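Tyrosine--tRNA ligase (Aeropyrum pernix, PDB 2CYA) probably attaches tyrosine to tRNA(Tyr) in two steps, activating the amino acid with ATP and then passing it to the acceptor end of the tRNA. Local coordinates at residues Trp76-Ile80 / Asn81-Gly85; Ile91-Ala94 / Ala95-Val98; Arg113-Asp116 / Ala117-Ala121; Leu129-Arg132 / Val133-Ala137; Arg353-Glu356 / Ala357-Lys361. All coordinates share one frame; numbering follows the deposited sequence.

Contact 1 of 5, residues Trp76-Ile80 / Asn81-Gly85; sequences WHAYI and NDKLG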
loop_
_atom_site.group_PDB
_atom_site.type_symbol
_atom_site.label_atom_id
_atom_site.label_comp_id
_atom_site.label_asym_id
_atom_site.label_seq_id
_atom_site.Cartn_x
_atom_site.Cartn_y
_atom_site.Cartn_z
ATOM N N TRP A 76 10.292 7.932 1.697
ATOM C CA TRP A 76 9.650 6.894 0.901
ATOM C C TRP A 76 8.816 7.523 -0.218
ATOM O O TRP A 76 8.725 6.991 -1.324
ATOM C CB TRP A 76 8.796 5.981 1.803
ATOM C CG TRP A 76 9.642 4.990 2.559
ATOM C CD1 TRP A 76 10.844 5.228 3.166
ATOM C CD2 TRP A 76 9.355 3.600 2.776
ATOM N NE1 TRP A 76 11.322 4.075 3.750
ATOM C CE2 TRP A 76 10.429 3.061 3.520
ATOM C CE3 TRP A 76 8.295 2.758 2.412
ATOM C CZ2 TRP A 76 10.474 1.718 3.903
ATOM C CZ3 TRP A 76 8.339 1.416 2.798
ATOM C CH2 TRP A 76 9.419 0.915 3.534
ATOM N N HIS A 77 8.230 8.676 0.061
ATOM C CA HIS A 77 7.435 9.363 -0.940
ATOM C C HIS A 77 8.356 9.817 -2.072
ATOM O O HIS A 77 7.997 9.721 -3.238
ATOM C CB HIS A 77 6.743 10.582 -0.321
ATOM C CG HIS A 77 5.838 10.242 0.820
ATOM N ND1 HIS A 77 4.467 10.186 0.690
ATOM C CD2 HIS A 77 6.109 9.932 2.112
ATOM C CE1 HIS A 77 3.930 9.861 1.852
ATOM N NE2 HIS A 77 4.903 9.702 2.733
ATOM N N ALA A 78 9.541 10.322 -1.719
ATOM C CA ALA A 78 10.503 10.801 -2.720
ATOM C C ALA A 78 10.924 9.612 -3.577
ATOM O O ALA A 78 11.084 9.720 -4.805
ATOM C CB ALA A 78 11.731 11.411 -2.031
ATOM N N TYR A 79 11.109 8.475 -2.923
ATOM C CA TYR A 79 11.487 7.276 -3.660
ATOM C C TYR A 79 10.373 6.952 -4.651
ATOM O O TYR A 79 10.626 6.691 -5.815
ATOM C CB TYR A 79 11.677 6.095 -2.719
ATOM C CG TYR A 79 12.043 4.809 -3.438
ATOM C CD1 TYR A 79 13.337 4.585 -3.906
ATOM C CD2 TYR A 79 11.096 3.811 -3.634
ATOM C CE1 TYR A 79 13.674 3.392 -4.545
ATOM C CE2 TYR A 79 11.425 2.615 -4.269
ATOM C CZ TYR A 79 12.711 2.410 -4.719
ATOM O OH TYR A 79 13.037 1.205 -5.310
ATOM N N ILE A 80 9.132 6.983 -4.186
ATOM C CA ILE A 80 8.023 6.680 -5.077
ATOM C C ILE A 80 8.063 7.568 -6.315
ATOM O O ILE A 80 7.799 7.097 -7.419
ATOM C CB ILE A 80 6.670 6.800 -4.348
ATOM C CG1 ILE A 80 6.541 5.628 -3.360
ATOM C CG2 ILE A 80 5.518 6.797 -5.351
ATOM C CD1 ILE A 80 5.312 5.685 -2.487
ATOM N N ASN A 81 8.419 8.843 -6.138
ATOM C CA ASN A 81 8.516 9.757 -7.275
ATOM C C ASN A 81 9.888 9.710 -7.959
ATOM O O ASN A 81 10.227 10.598 -8.738
ATOM C CB ASN A 81 8.224 11.196 -6.842
ATOM C CG ASN A 81 6.749 11.470 -6.703
ATOM O OD1 ASN A 81 5.932 10.874 -7.403
ATOM N ND2 ASN A 81 6.395 12.388 -5.813
ATOM N N ASP A 82 10.677 8.688 -7.651
ATOM C CA ASP A 82 12.003 8.524 -8.237
ATOM C C ASP A 82 12.966 9.713 -8.123
ATOM O O ASP A 82 13.860 9.877 -8.967
ATOM C CB ASP A 82 11.868 8.125 -9.708
ATOM C CG ASP A 82 11.176 6.789 -9.878
ATOM O OD1 ASP A 82 11.656 5.795 -9.282
ATOM O OD2 ASP A 82 10.154 6.744 -10.598
ATOM N N LYS A 83 12.800 10.536 -7.090
ATOM C CA LYS A 83 13.689 11.675 -6.910
ATOM C C LYS A 83 15.106 11.161 -6.685
ATOM O O LYS A 83 15.294 10.130 -6.052
ATOM C CB LYS A 83 13.237 12.526 -5.713
ATOM C CG LYS A 83 11.873 13.170 -5.912
ATOM C CD LYS A 83 11.850 13.994 -7.195
ATOM C CE LYS A 83 10.455 14.487 -7.514
ATOM N NZ LYS A 83 9.823 15.137 -6.315
ATOM N N LEU A 84 16.098 11.881 -7.208
ATOM C CA LEU A 84 17.498 11.487 -7.059
ATOM C C LEU A 84 17.709 10.014 -7.452
ATOM O O LEU A 84 18.485 9.278 -6.835
ATOM C CB LEU A 84 17.959 11.756 -5.615
ATOM C CG LEU A 84 17.860 13.246 -5.211
ATOM C CD1 LEU A 84 18.126 13.420 -3.717
ATOM C CD2 LEU A 84 18.855 14.073 -6.030
ATOM N N GLY A 85 16.999 9.601 -8.498
ATOM C CA GLY A 85 17.100 8.241 -8.992
ATOM C C GLY A 85 16.731 7.172 -7.986
ATOM O O GLY A 85 17.149 6.028 -8.128
#
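His-77 O receives the N-H of Asn-81 at 3.1 Å from His-77 O to Asn-81 N, a regular helical bond after which helix 75-80 ends in a Schellman motif. The imidazole of His-77 leads off the other way, edge-to-face with Tyr-165 and weakly bonded to Asp-172, both predicted to bind tyrosine. Ala-78 O takes the six-to-one bond of the motif, with Lys-83 N lying 3.0 Å from Ala-78 O and an N-H angle of 161°, and the pairing brings the methyl of Ala-78 to 4.1 Å from Lys-83 CB. Next comes Tyr-79, whose O is 2.7 Å from Asp-82 N. This inner donor stands 60° out of the carbonyl plane, not on a lone pair. The positive phi of Asp-82, the C-prime residue, turns the chain so that Lys-83 N can reach Ala-78 O. Ile-80 O accepts from Lys-135 NZ of the second subunit, a lysine that also pairs with Asp-82 OD1. At Asn-81, CG lies beside the backbone N (chi1 -79°), which holds the carboxamide near the end of the helix; OD1 bonds Lys-162, and ND2 bonds Glu-43, which also pairs with Lys-83. A leucine in place of Asn-81 would probably leave Lys-162 NZ without this acceptor and Glu-43 without one of its donors, beside the predicted tyrosine pocket. The last carbonyls of the helix thus all find donors, three in the backbone and one across the dimer, and the charge of Lys-135 of the second subunit, bonded to Ile-80 O, is likely to be stabilised by the helix's C-terminal end.

Contact 2 of 5, residues Ile91-Ala94 / Ala95-Val98; sequences IRAA and ARIV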
loop_
_atom_site.group_PDB
_atom_site.type_symbol
_atom_site.label_atom_id
_atom_site.label_comp_id
_atom_site.label_asym_id
_atom_site.label_seq_id
_atom_site.Cartn_x
_atom_site.Cartn_y
_atom_site.Cartn_z
ATOM N N ILE A 91 18.759 10.910 -0.883
ATOM C CA ILE A 91 17.528 11.505 -0.389
ATOM C C ILE A 91 17.719 11.885 1.078
ATOM O O ILE A 91 17.293 12.957 1.505
ATOM C CB ILE A 91 16.349 10.535 -0.528
ATOM C CG1 ILE A 91 16.040 10.329 -2.008
ATOM C CG2 ILE A 91 15.126 11.066 0.244
ATOM C CD1 ILE A 91 14.898 9.347 -2.268
ATOM N N ARG A 92 18.378 11.013 1.835
ATOM C CA ARG A 92 18.640 11.265 3.246
ATOM C C ARG A 92 19.572 12.459 3.376
ATOM O O ARG A 92 19.421 13.281 4.278
ATOM C CB ARG A 92 19.312 10.055 3.902
ATOM C CG ARG A 92 18.576 9.524 5.136
ATOM C CD ARG A 92 17.896 8.193 4.848
ATOM N NE ARG A 92 18.862 7.224 4.321
ATOM C CZ ARG A 92 18.561 5.985 3.931
ATOM N NH1 ARG A 92 17.306 5.546 4.008
ATOM N NH2 ARG A 92 19.521 5.195 3.458
ATOM N N ALA A 93 20.540 12.531 2.466
ATOM C CA ALA A 93 21.512 13.608 2.468
ATOM C C ALA A 93 20.813 14.930 2.215
ATOM O O ALA A 93 21.153 15.926 2.830
ATOM C CB ALA A 93 22.570 13.362 1.411
ATOM N N ALA A 94 19.829 14.934 1.317
ATOM C CA ALA A 94 19.093 16.156 1.027
ATOM C C ALA A 94 18.342 16.612 2.285
ATOM O O ALA A 94 18.206 17.811 2.526
ATOM C CB ALA A 94 18.110 15.938 -0.152
ATOM N N ALA A 95 17.879 15.654 3.090
ATOM C CA ALA A 95 17.158 15.957 4.337
ATOM C C ALA A 95 18.093 16.543 5.406
ATOM O O ALA A 95 17.695 17.433 6.173
ATOM C CB ALA A 95 16.469 14.694 4.878
ATOM N N ARG A 96 19.328 16.048 5.477
ATOM C CA ARG A 96 20.269 16.592 6.462
ATOM C C ARG A 96 20.563 18.054 6.103
ATOM O O ARG A 96 20.723 18.898 6.971
ATOM C CB ARG A 96 21.579 15.811 6.475
ATOM C CG ARG A 96 21.443 14.373 6.917
ATOM C CD ARG A 96 22.803 13.855 7.386
ATOM N NE ARG A 96 23.770 13.778 6.295
ATOM C CZ ARG A 96 23.784 12.817 5.375
ATOM N NH1 ARG A 96 22.881 11.835 5.412
ATOM N NH2 ARG A 96 24.702 12.843 4.411
ATOM N N ILE A 97 20.617 18.351 4.814
ATOM C CA ILE A 97 20.870 19.714 4.380
ATOM C C ILE A 97 19.676 20.610 4.736
ATOM O O ILE A 97 19.848 21.730 5.215
ATOM C CB ILE A 97 21.158 19.749 2.871
ATOM C CG1 ILE A 97 22.491 19.035 2.607
ATOM C CG2 ILE A 97 21.245 21.193 2.371
ATOM C CD1 ILE A 97 22.868 18.920 1.137
ATOM N N VAL A 98 18.466 20.114 4.520
ATOM C CA VAL A 98 17.276 20.873 4.860
ATOM C C VAL A 98 17.292 21.240 6.352
ATOM O O VAL A 98 16.959 22.371 6.707
ATOM C CB VAL A 98 15.990 20.067 4.489
ATOM C CG1 VAL A 98 14.748 20.641 5.195
ATOM C CG2 VAL A 98 15.805 20.109 2.949
#
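Arg-96 folds back over Ala-93 within helix 88-104, part of the beta-alpha-beta crossover that links the parallel strands 68-73 and 113-116. CG of Arg-96 lies beside the backbone N (chi1 -64°), and a bend at chi3 (-66°) returns the guanidinium toward the preceding turn. One of its faces is met by Ala-93 CA, offset toward the rim, while Arg-96 NH2 comes within 3.7 Å of Ala-93 CB. The like charge of Arg-92 is kept at a distance, with Arg-92 NE 6.2 Å from Arg-96 NH1. Beneath these side chains run four i-to-i+4 bonds, from Arg-96 N to Arg-92 O at 3.0 Å and from Val-98 N to Ala-94 O at 3.1 Å among them. Branched residues lean on the same carbonyls: Ile-97 CG1 is 3.4 Å from Ala-93 O, and Val-98 CG2 is 3.4 Å from Ala-94 O. Small residues let other elements come close, Ala-93 and Ala-94 meeting helix 349-360 and Ala-95 meeting Pro-44 and Tyr-42. Val-98 packs on Trp-52, which is inferred to bind ATP. Such a helix, lying against parallel strands beside a nucleotide site, is typical of the Rossmann fold of class I synthetases.

Contact 3 of 5, residues Arg113-Asp116 / Ala117-Ala121; sequences RFVD and AEELA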
loop_
_atom_site.group_PDB
_atom_site.type_symbol
_atom_site.label_atom_id
_atom_site.label_comp_id
_atom_site.label_asym_id
_atom_site.label_seq_id
_atom_site.Cartn_x
_atom_site.Cartn_y
_atom_site.Cartn_z
ATOM N N ARG A 113 10.432 18.370 15.947
ATOM C CA ARG A 113 10.776 16.960 15.923
ATOM C C ARG A 113 10.905 16.489 14.465
ATOM O O ARG A 113 9.926 16.442 13.718
ATOM C CB ARG A 113 9.711 16.142 16.655
ATOM C CG ARG A 113 10.046 14.659 16.761
ATOM C CD ARG A 113 8.886 13.845 17.361
ATOM N NE ARG A 113 7.629 14.000 16.616
ATOM C CZ ARG A 113 6.866 12.984 16.213
ATOM N NH1 ARG A 113 7.228 11.728 16.471
ATOM N NH2 ARG A 113 5.724 13.218 15.574
ATOM N N PHE A 114 12.127 16.176 14.050
ATOM C CA PHE A 114 12.368 15.696 12.696
ATOM C C PHE A 114 12.174 14.189 12.698
ATOM O O PHE A 114 12.721 13.490 13.551
ATOM C CB PHE A 114 13.780 16.062 12.227
ATOM C CG PHE A 114 13.935 17.515 11.880
ATOM C CD1 PHE A 114 14.250 18.450 12.861
ATOM C CD2 PHE A 114 13.735 17.953 10.575
ATOM C CE1 PHE A 114 14.366 19.808 12.547
ATOM C CE2 PHE A 114 13.847 19.310 10.242
ATOM C CZ PHE A 114 14.165 20.235 11.232
ATOM N N VAL A 115 11.374 13.707 11.750
ATOM C CA VAL A 115 11.034 12.292 11.633
ATOM C C VAL A 115 11.293 11.798 10.224
ATOM O O VAL A 115 10.816 12.400 9.252
ATOM C CB VAL A 115 9.523 12.072 11.920
ATOM C CG1 VAL A 115 9.204 10.594 12.074
ATOM C CG2 VAL A 115 9.116 12.836 13.137
ATOM N N ASP A 116 12.052 10.719 10.110
ATOM C CA ASP A 116 12.326 10.096 8.808
ATOM C C ASP A 116 11.148 9.135 8.550
ATOM O O ASP A 116 10.738 8.403 9.445
ATOM C CB ASP A 116 13.641 9.295 8.868
ATOM C CG ASP A 116 14.033 8.702 7.518
ATOM O OD1 ASP A 116 13.206 7.996 6.897
ATOM O OD2 ASP A 116 15.169 8.946 7.073
ATOM N N ALA A 117 10.588 9.143 7.346
ATOM C CA ALA A 117 9.465 8.253 7.034
ATOM C C ALA A 117 9.759 6.791 7.424
ATOM O O ALA A 117 8.842 6.008 7.673
ATOM C CB ALA A 117 9.144 8.340 5.551
ATOM N N GLU A 118 11.038 6.430 7.474
ATOM C CA GLU A 118 11.431 5.071 7.828
ATOM C C GLU A 118 10.899 4.640 9.189
ATOM O O GLU A 118 10.603 3.461 9.395
ATOM C CB GLU A 118 12.955 4.935 7.838
ATOM C CG GLU A 118 13.425 3.500 7.835
ATOM C CD GLU A 118 14.184 3.145 6.572
ATOM O OE1 GLU A 118 13.738 3.512 5.453
ATOM O OE2 GLU A 118 15.236 2.487 6.704
ATOM N N GLU A 119 10.787 5.582 10.119
ATOM C CA GLU A 119 10.283 5.265 11.445
ATOM C C GLU A 119 8.815 4.882 11.350
ATOM O O GLU A 119 8.347 4.029 12.088
ATOM C CB GLU A 119 10.445 6.452 12.404
ATOM C CG GLU A 119 11.855 7.020 12.452
ATOM C CD GLU A 119 11.984 8.216 13.399
ATOM O OE1 GLU A 119 12.890 9.056 13.162
ATOM O OE2 GLU A 119 11.190 8.304 14.371
ATOM N N LEU A 120 8.078 5.515 10.447
ATOM C CA LEU A 120 6.675 5.168 10.298
ATOM C C LEU A 120 6.566 3.831 9.553
ATOM O O LEU A 120 5.759 2.975 9.912
ATOM C CB LEU A 120 5.937 6.266 9.522
ATOM C CG LEU A 120 5.335 7.431 10.332
ATOM C CD1 LEU A 120 6.382 8.060 11.243
ATOM C CD2 LEU A 120 4.780 8.460 9.377
ATOM N N ALA A 121 7.398 3.662 8.531
ATOM C CA ALA A 121 7.402 2.464 7.708
ATOM C C ALA A 121 7.662 1.180 8.491
ATOM O O ALA A 121 7.235 0.106 8.064
ATOM C CB ALA A 121 8.446 2.603 6.574
HETATM O O HOH W 1 14.869 6.698 5.147
#
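The side chain of Asp-116 reaches forward to the N-H of Glu-118 and that of Glu-119 runs back toward Val-115, through different first torsions, at a classic N-cap where edge strand 113-116 of the Rossmann sheet runs into helix 117-121. In Asp-116, CG sits beside the carbonyl carbon (chi1 -176°), turning the carboxylate forward over the first turn. OD1 meets that N-H on the anti side, 2.7 Å from Asp-116 OD1 to Glu-118 N and nearly straight at 168°. A backbone-to-backbone bond follows, Glu-119 N lying 2.9 Å from Asp-116 O and above that carbonyl plane. In Glu-119, CG lies beside the backbone N (chi1 -52°), and the extended chain runs on until Glu-119 OE2 is 3.8 Å from Val-115 CG1. The same methyl meets Leu-120 at about a right angle, with Val-115 CG1 3.9 Å from Leu-120 CD1. Leu-120 continues to Asp-172, a predicted tyrosine-binding residue. OD1 also accepts from Thr-75 OG1 and from a water 2.7 Å from Asp-116 OD1, so three donors grip this one oxygen, which probably limits the carboxylate's rotation. Glu-118 OE1, bonded chiefly to Trp-76 NE1, also takes a weak bond from this water, 3.4 Å from the water oxygen to Glu-118 OE1.

Contact 4 of 5, residues Leu129-Arg132 / Val133-Ala137; sequences LVIR and VAKRA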
loop_
_atom_site.group_PDB
_atom_site.type_symbol
_atom_site.label_atom_id
_atom_site.label_comp_id
_atom_site.label_asym_id
_atom_site.label_seq_id
_atom_site.Cartn_x
_atom_site.Cartn_y
_atom_site.Cartn_z
ATOM N N LEU A 129 -3.019 1.509 9.041
ATOM C CA LEU A 129 -3.785 2.733 8.721
ATOM C C LEU A 129 -3.829 2.947 7.222
ATOM O O LEU A 129 -4.838 3.389 6.673
ATOM C CB LEU A 129 -3.151 3.993 9.356
ATOM C CG LEU A 129 -3.648 4.547 10.694
ATOM C CD1 LEU A 129 -2.749 5.712 11.139
ATOM C CD2 LEU A 129 -5.086 5.031 10.547
ATOM N N VAL A 130 -2.723 2.684 6.543
ATOM C CA VAL A 130 -2.741 2.844 5.100
ATOM C C VAL A 130 -3.857 1.964 4.514
ATOM O O VAL A 130 -4.542 2.354 3.562
ATOM C CB VAL A 130 -1.388 2.462 4.487
ATOM C CG1 VAL A 130 -1.523 2.314 2.991
ATOM C CG2 VAL A 130 -0.359 3.550 4.820
ATOM N N ILE A 131 -4.056 0.787 5.095
ATOM C CA ILE A 131 -5.108 -0.099 4.602
ATOM C C ILE A 131 -6.510 0.390 4.977
ATOM O O ILE A 131 -7.422 0.398 4.147
ATOM C CB ILE A 131 -4.913 -1.531 5.118
ATOM C CG1 ILE A 131 -3.655 -2.124 4.476
ATOM C CG2 ILE A 131 -6.126 -2.381 4.767
ATOM C CD1 ILE A 131 -3.367 -3.522 4.918
ATOM N N ARG A 132 -6.691 0.798 6.223
ATOM C CA ARG A 132 -7.995 1.293 6.628
ATOM C C ARG A 132 -8.370 2.528 5.803
ATOM O O ARG A 132 -9.536 2.710 5.414
ATOM C CB ARG A 132 -7.982 1.572 8.122
ATOM C CG ARG A 132 -7.992 0.270 8.925
ATOM C CD ARG A 132 -7.576 0.489 10.344
ATOM N NE ARG A 132 -8.192 1.694 10.869
ATOM C CZ ARG A 132 -7.682 2.406 11.866
ATOM N NH1 ARG A 132 -6.542 2.015 12.442
ATOM N NH2 ARG A 132 -8.294 3.517 12.268
ATOM N N VAL A 133 -7.385 3.368 5.496
ATOM C CA VAL A 133 -7.666 4.542 4.692
ATOM C C VAL A 133 -8.057 4.117 3.286
ATOM O O VAL A 133 -8.985 4.667 2.713
ATOM C CB VAL A 133 -6.451 5.496 4.595
ATOM C CG1 VAL A 133 -6.730 6.554 3.555
ATOM C CG2 VAL A 133 -6.181 6.156 5.956
ATOM N N ALA A 134 -7.348 3.143 2.722
ATOM C CA ALA A 134 -7.654 2.682 1.376
ATOM C C ALA A 134 -9.049 2.049 1.275
ATOM O O ALA A 134 -9.652 2.045 0.202
ATOM C CB ALA A 134 -6.600 1.686 0.910
ATOM N N LYS A 135 -9.552 1.510 2.379
ATOM C CA LYS A 135 -10.866 0.869 2.372
ATOM C C LYS A 135 -11.998 1.885 2.365
ATOM O O LYS A 135 -13.130 1.558 2.006
ATOM C CB LYS A 135 -11.025 -0.048 3.591
ATOM C CG LYS A 135 -10.158 -1.295 3.547
ATOM C CD LYS A 135 -10.318 -2.170 4.796
ATOM C CE LYS A 135 -11.757 -2.661 4.995
ATOM N NZ LYS A 135 -12.255 -3.430 3.824
ATOM N N ARG A 136 -11.687 3.117 2.756
ATOM C CA ARG A 136 -12.688 4.168 2.822
ATOM C C ARG A 136 -12.622 5.188 1.703
ATOM O O ARG A 136 -13.188 6.275 1.827
ATOM C CB ARG A 136 -12.586 4.893 4.154
ATOM C CG ARG A 136 -13.733 4.623 5.073
ATOM C CD ARG A 136 -13.351 3.726 6.213
ATOM N NE ARG A 136 -14.338 2.667 6.368
ATOM C CZ ARG A 136 -14.422 1.873 7.428
ATOM N NH1 ARG A 136 -13.575 2.021 8.446
ATOM N NH2 ARG A 136 -15.343 0.917 7.463
ATOM N N ALA A 137 -11.934 4.854 0.617
ATOM C CA ALA A 137 -11.832 5.777 -0.497
ATOM C C ALA A 137 -11.741 5.029 -1.816
ATOM O O ALA A 137 -10.797 4.269 -2.059
ATOM C CB ALA A 137 -10.624 6.675 -0.327
#
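Lys-135 lies against the preceding turn, Ile-131 and Arg-132, at the C-terminal end of helix 124-135, a helix of the dimer interface in this Rossmann-fold enzyme. Its CB rests 3.6 Å from Arg-132 O. CG, placed beside the backbone N (chi1 -70°), comes closer still, Lys-135 CG being 3.3 Å from Ile-131 O. The chain then passes obliquely by the isoleucine, with Lys-135 CD 4.2 Å from Ile-131 CG2. Bends at chi3 and chi4 carry NZ off the helix toward Ile-80 O and Asp-82 of the second subunit. Other residues of the helix also face across the dimer, Ile-131 against Trp-76 and Arg-132 against Tyr-79 of the second subunit. On the intrachain side, Val-133 packs on Ser-171 and Phe-174 of helix 161-175, and its CG2 lies 3.2 Å from Leu-129 O, the carbonyl that its own N-H bonds. The helix slackens as it ends. Lys-135 N bonds Ile-131 O at 3.0 Å and, weakly, Arg-132 O as well. One residue later the four-residue bond is weak, with Arg-136 N 3.4 Å from Arg-132 O, and a tighter turn takes over, Arg-136 N lying 3.1 Å from Val-133 O.

Contact 5 of 5, residues Arg353-Glu356 / Ala357-Lys361; sequences RALE and AIEGK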
loop_
_atom_site.group_PDB
_atom_site.type_symbol
_atom_site.label_atom_id
_atom_site.label_comp_id
_atom_site.label_asym_id
_atom_site.label_seq_id
_atom_site.Cartn_x
_atom_site.Cartn_y
_atom_site.Cartn_z
ATOM N N ARG A 353 30.210 17.645 1.276
ATOM C CA ARG A 353 30.400 16.352 0.623
ATOM C C ARG A 353 29.065 15.795 0.159
ATOM O O ARG A 353 28.939 15.306 -0.959
ATOM C CB ARG A 353 31.053 15.355 1.587
ATOM C CG ARG A 353 32.571 15.305 1.510
ATOM C CD ARG A 353 33.118 14.167 2.366
ATOM N NE ARG A 353 33.208 14.513 3.783
ATOM C CZ ARG A 353 32.674 13.791 4.763
ATOM N NH1 ARG A 353 31.999 12.679 4.482
ATOM N NH2 ARG A 353 32.829 14.172 6.029
ATOM N N ALA A 354 28.067 15.873 1.026
ATOM C CA ALA A 354 26.737 15.380 0.685
ATOM C C ALA A 354 26.164 16.218 -0.452
ATOM O O ALA A 354 25.535 15.698 -1.376
ATOM C CB ALA A 354 25.824 15.456 1.900
ATOM N N LEU A 355 26.388 17.526 -0.376
ATOM C CA LEU A 355 25.890 18.430 -1.404
ATOM C C LEU A 355 26.436 18.037 -2.773
ATOM O O LEU A 355 25.726 18.087 -3.776
ATOM C CB LEU A 355 26.300 19.874 -1.093
ATOM C CG LEU A 355 25.916 20.904 -2.157
ATOM C CD1 LEU A 355 24.388 20.966 -2.293
ATOM C CD2 LEU A 355 26.483 22.262 -1.774
ATOM N N GLU A 356 27.703 17.646 -2.807
ATOM C CA GLU A 356 28.341 17.265 -4.061
ATOM C C GLU A 356 27.837 15.901 -4.551
ATOM O O GLU A 356 27.603 15.710 -5.744
ATOM C CB GLU A 356 29.873 17.322 -3.880
ATOM C CG GLU A 356 30.302 18.706 -3.322
ATOM C CD GLU A 356 31.804 18.952 -3.258
ATOM O OE1 GLU A 356 32.534 18.122 -2.673
ATOM O OE2 GLU A 356 32.244 20.004 -3.782
ATOM N N ALA A 357 27.636 14.959 -3.642
ATOM C CA ALA A 357 27.107 13.663 -4.059
ATOM C C ALA A 357 25.747 13.929 -4.700
ATOM O O ALA A 357 25.454 13.438 -5.794
ATOM C CB ALA A 357 26.957 12.726 -2.858
ATOM N N ILE A 358 24.922 14.738 -4.033
ATOM C CA ILE A 358 23.599 15.059 -4.558
ATOM C C ILE A 358 23.651 15.700 -5.943
ATOM O O ILE A 358 22.884 15.333 -6.835
ATOM C CB ILE A 358 22.824 16.022 -3.628
ATOM C CG1 ILE A 358 22.508 15.335 -2.301
ATOM C CG2 ILE A 358 21.535 16.479 -4.311
ATOM C CD1 ILE A 358 21.733 16.203 -1.354
ATOM N N GLU A 359 24.535 16.670 -6.125
ATOM C CA GLU A 359 24.623 17.335 -7.416
ATOM C C GLU A 359 25.237 16.389 -8.450
ATOM O O GLU A 359 25.247 16.678 -9.646
ATOM C CB GLU A 359 25.432 18.635 -7.286
ATOM C CG GLU A 359 24.841 19.618 -6.270
ATOM C CD GLU A 359 25.619 20.931 -6.166
ATOM O OE1 GLU A 359 26.870 20.903 -6.193
ATOM O OE2 GLU A 359 24.974 21.997 -6.034
ATOM N N GLY A 360 25.730 15.246 -7.981
ATOM C CA GLY A 360 26.306 14.263 -8.882
ATOM C C GLY A 360 25.229 13.622 -9.752
ATOM O O GLY A 360 25.337 13.620 -10.984
ATOM N N LYS A 361 24.188 13.080 -9.113
ATOM C CA LYS A 361 23.087 12.441 -9.834
ATOM C C LYS A 361 22.195 13.470 -10.517
ATOM O O LYS A 361 22.024 13.360 -11.753
ATOM C CB LYS A 361 22.234 11.570 -8.895
ATOM C CG LYS A 361 22.791 10.162 -8.660
ATOM C CD LYS A 361 21.759 9.213 -8.031
ATOM C CE LYS A 361 20.623 8.851 -8.987
ATOM N NZ LYS A 361 21.055 7.982 -10.126
#
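Leu-355 and Glu-359 form an i-to-i+4 side-chain pair on the last helix, 349-360, which packs on helix 88-104 of the Rossmann-fold core, and the two side chains slant against each other. The leucine sends CG to the side of its carbonyl carbon (chi1 176°), tilting the branch along the helix toward the glutamate, whose own CG lies beside the backbone N (chi1 -58°) and whose chain is extended beyond it. The carboxylate therefore ends next to the isobutyl group: Leu-355 CG is 4.0 Å from Glu-359 CD, and Leu-355 CD1 is 3.9 Å from Glu-359 OE2. Lower down, Glu-359 CG lies just 3.1 Å from Leu-355 O, the acceptor of the Glu-359 N-H. Replacing Leu-355 by an alanine removes CG and both methyls, and would probably free the glutamate chain to turn and open a gap toward Val-47 and Val-251, which the leucine also touches. Ile-358 is turned elsewhere, toward Ala-94 of helix 88-104, and its CG1 comes within 3.2 Å of Ala-354 O. That carbonyl also holds the backbone, Ile-358 N lying 2.9 Å from Ala-354 O in an almost straight bond of 170°. Glu-356 pairs with Lys-352 a turn earlier, and its OE2 stays 6.0 Å from Glu-359 OE1. Gly-360 N lies 2.9 Å from Ala-357 O, a bond spanning three residues.

The five contacts follow in series along the chain. Contacts 1, 2 and 3 belong to the connection between the parallel strands 68-73 and 113-116 and its exit, with centres 13 to 15 Å apart, and all three touch one another. Contact 5, on the last helix, sits about 10 Å from contact 2 between centres and also touches contact 1 through Leu-84; Ile-358 CD1 is 3.5 Å from Ala-94 N, joining the chain's end to the Rossmann core. Contact 4 stands apart, its centre about 37 Å from that of contact 5, touching none of the others within the chain. Contacts 1 and 4 nevertheless meet across the dimer, linking the surroundings of one predicted tyrosine pocket to the other subunit.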